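Local coordinates for RE68036p (Drosophila melanogaster, PDB 1SQH), which is of unknown function but belongs to an acetyltransferase-related family and may act as a glycine N-acyltransferase, at residues G121-N126 / W296-P301. Numbering follows the deposited sequence.
Sequences GALLTN and WIKLVP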
loop_
_atom_site.group_PDB
_atom_site.type_symbol
_atom_site.label_atom_id
_atom_site.label_comp_id
_atom_site.label_asym_id
_atom_site.label_seq_id
_atom_site.Cartn_x
_atom_site.Cartn_y
_atom_site.Cartn_z
ATOM N N GLY A 121 5.084 -16.944 -7.695
ATOM C CA GLY A 121 5.085 -16.207 -6.443
ATOM C C GLY A 121 4.359 -14.871 -6.404
ATOM O O GLY A 121 4.727 -13.994 -5.618
ATOM N N ALA A 122 3.327 -14.705 -7.227
ATOM C CA ALA A 122 2.578 -13.446 -7.263
ATOM C C ALA A 122 1.934 -13.111 -5.917
ATOM O O ALA A 122 1.443 -13.995 -5.215
ATOM C CB ALA A 122 1.502 -13.508 -8.345
ATOM N N LEU A 123 1.930 -11.829 -5.562
ATOM C CA LEU A 123 1.324 -11.401 -4.299
ATOM C C LEU A 123 -0.020 -10.705 -4.529
ATOM O O LEU A 123 -0.107 -9.714 -5.260
ATOM C CB LEU A 123 2.272 -10.457 -3.557
ATOM C CG LEU A 123 1.732 -9.810 -2.276
ATOM C CD1 LEU A 123 1.421 -10.879 -1.246
ATOM C CD2 LEU A 123 2.758 -8.818 -1.726
ATOM N N LEU A 124 -1.068 -11.240 -3.916
ATOM C CA LEU A 124 -2.405 -10.675 -4.028
ATOM C C LEU A 124 -2.586 -9.687 -2.868
ATOM O O LEU A 124 -2.683 -10.093 -1.706
ATOM C CB LEU A 124 -3.454 -11.795 -3.948
ATOM C CG LEU A 124 -3.776 -12.588 -5.230
ATOM C CD1 LEU A 124 -2.539 -12.725 -6.101
ATOM C CD2 LEU A 124 -4.358 -13.953 -4.863
ATOM N N THR A 125 -2.638 -8.394 -3.192
ATOM C CA THR A 125 -2.766 -7.342 -2.170
ATOM C C THR A 125 -4.180 -6.809 -1.931
ATOM O O THR A 125 -5.009 -6.751 -2.846
ATOM C CB THR A 125 -1.856 -6.136 -2.516
ATOM O OG1 THR A 125 -2.314 -5.520 -3.729
ATOM C CG2 THR A 125 -0.412 -6.592 -2.700
ATOM N N ASN A 126 -4.438 -6.396 -0.694
ATOM C CA ASN A 126 -5.742 -5.850 -0.300
ATOM C C ASN A 126 -6.952 -6.589 -0.888
ATOM O O ASN A 126 -7.836 -5.970 -1.484
ATOM C CB ASN A 126 -5.824 -4.342 -0.644
ATOM C CG ASN A 126 -5.294 -4.015 -2.036
ATOM O OD1 ASN A 126 -4.072 -3.898 -2.250
ATOM N ND2 ASN A 126 -6.207 -3.872 -2.997
ATOM N N TRP A 296 -3.800 -10.382 2.473
ATOM C CA TRP A 296 -2.658 -10.240 1.587
ATOM C C TRP A 296 -2.327 -11.710 1.350
ATOM O O TRP A 296 -1.959 -12.430 2.280
ATOM C CB TRP A 296 -1.514 -9.532 2.294
ATOM C CG TRP A 296 -1.249 -8.155 1.762
ATOM C CD1 TRP A 296 -0.188 -7.766 0.995
ATOM C CD2 TRP A 296 -2.052 -6.982 1.966
ATOM N NE1 TRP A 296 -0.276 -6.422 0.710
ATOM C CE2 TRP A 296 -1.411 -5.918 1.294
ATOM C CE3 TRP A 296 -3.251 -6.729 2.652
ATOM C CZ2 TRP A 296 -1.930 -4.608 1.289
ATOM C CZ3 TRP A 296 -3.770 -5.418 2.644
ATOM C CH2 TRP A 296 -3.103 -4.381 1.967
ATOM N N ILE A 297 -2.497 -12.168 0.117
ATOM C CA ILE A 297 -2.250 -13.568 -0.179
ATOM C C ILE A 297 -0.982 -13.779 -0.983
ATOM O O ILE A 297 -0.938 -13.490 -2.181
ATOM C CB ILE A 297 -3.433 -14.171 -0.943
ATOM C CG1 ILE A 297 -4.736 -13.887 -0.180
ATOM C CG2 ILE A 297 -3.228 -15.657 -1.111
ATOM C CD1 ILE A 297 -5.993 -14.423 -0.848
ATOM N N LYS A 298 0.052 -14.275 -0.314
ATOM C CA LYS A 298 1.323 -14.541 -0.971
ATOM C C LYS A 298 1.321 -15.974 -1.501
ATOM O O LYS A 298 1.195 -16.929 -0.729
ATOM C CB LYS A 298 2.467 -14.343 0.027
ATOM C CG LYS A 298 3.836 -14.808 -0.442
ATOM C CD LYS A 298 4.307 -14.092 -1.698
ATOM C CE LYS A 298 5.721 -14.539 -2.055
ATOM N NZ LYS A 298 6.154 -14.108 -3.413
ATOM N N LEU A 299 1.433 -16.108 -2.821
ATOM C CA LEU A 299 1.477 -17.418 -3.474
ATOM C C LEU A 299 2.936 -17.864 -3.549
ATOM O O LEU A 299 3.793 -17.103 -3.999
ATOM C CB LEU A 299 0.896 -17.322 -4.889
ATOM C CG LEU A 299 -0.618 -17.470 -5.095
ATOM C CD1 LEU A 299 -1.374 -16.770 -3.997
ATOM C CD2 LEU A 299 -1.000 -16.918 -6.458
ATOM N N VAL A 300 3.231 -19.082 -3.097
ATOM C CA VAL A 300 4.613 -19.575 -3.140
ATOM C C VAL A 300 4.950 -20.105 -4.533
ATOM O O VAL A 300 4.167 -20.840 -5.136
ATOM C CB VAL A 300 4.862 -20.704 -2.099
ATOM C CG1 VAL A 300 4.221 -20.341 -0.767
ATOM C CG2 VAL A 300 4.332 -22.031 -2.616
ATOM N N PRO A 301 6.124 -19.728 -5.067
ATOM C CA PRO A 301 6.539 -20.182 -6.402
ATOM C C PRO A 301 6.531 -21.708 -6.507
ATOM O O PRO A 301 7.056 -22.396 -5.629
ATOM C CB PRO A 301 7.941 -19.594 -6.552
ATOM C CG PRO A 301 7.885 -18.353 -5.703
ATOM C CD PRO A 301 7.135 -18.834 -4.475
HETATM O O HOH W 1 3.412 -19.035 -7.097
#
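The indole of W296 packs one face against the chain at T125 and N126. T125 CA sits 3.9 Å from the centroid of the five-membered ring, 10° off its normal, a CH-pi contact. N126 N lies over the same face, 3.3 Å above the plane. T125 CG2 comes to 3.4 Å from W296 NE1, and N126 CB meets CH2 and CZ3 of the six-membered ring. L123 CD2 lies at the ring edge, near CD1. Chi1 of W296, -111°, is not staggered and sets CG so that the indole lies against T125 and N126. An alanine in place of W296 would probably leave their backbone without its aromatic cover and open a gap beside the corner at N126.

L124 and I297 form an antiparallel hydrogen-bonded pair: L124 N bonds I297 O and I297 N bonds L124 O, each at 2.8 Å. Their CB atoms touch on one face of the sheet, where L124 CD2 also reaches L299 CD1. L123 and K298, a non-hydrogen-bonded pair, occupy the other face, L123 CD1 resting on K298 CB. K298 CG is anti to the backbone N; the chain then bends at chi2 (60°), which places CD, and runs extended to NZ. K298 NZ bonds G121 O at 2.6 Å, in the carbonyl plane and on a lone pair. L299 N bonds A122 O, while G121 CA makes a CA-H...O contact of 2.9 Å with L299 O.

This antiparallel pairing sets a DUF5645 segment beside the chain's last strand, 289-299, inside a mixed sheet; DUF5645 and the FR47-like family share the acetyltransferase clan. Strand 91-96 flanks 123-128, and strand 147-157 flanks 289-299. Helix 129-141 covers the face of L124 and I297 through V135. W271 of strand 268-273 meets the W296 ring edge-to-face.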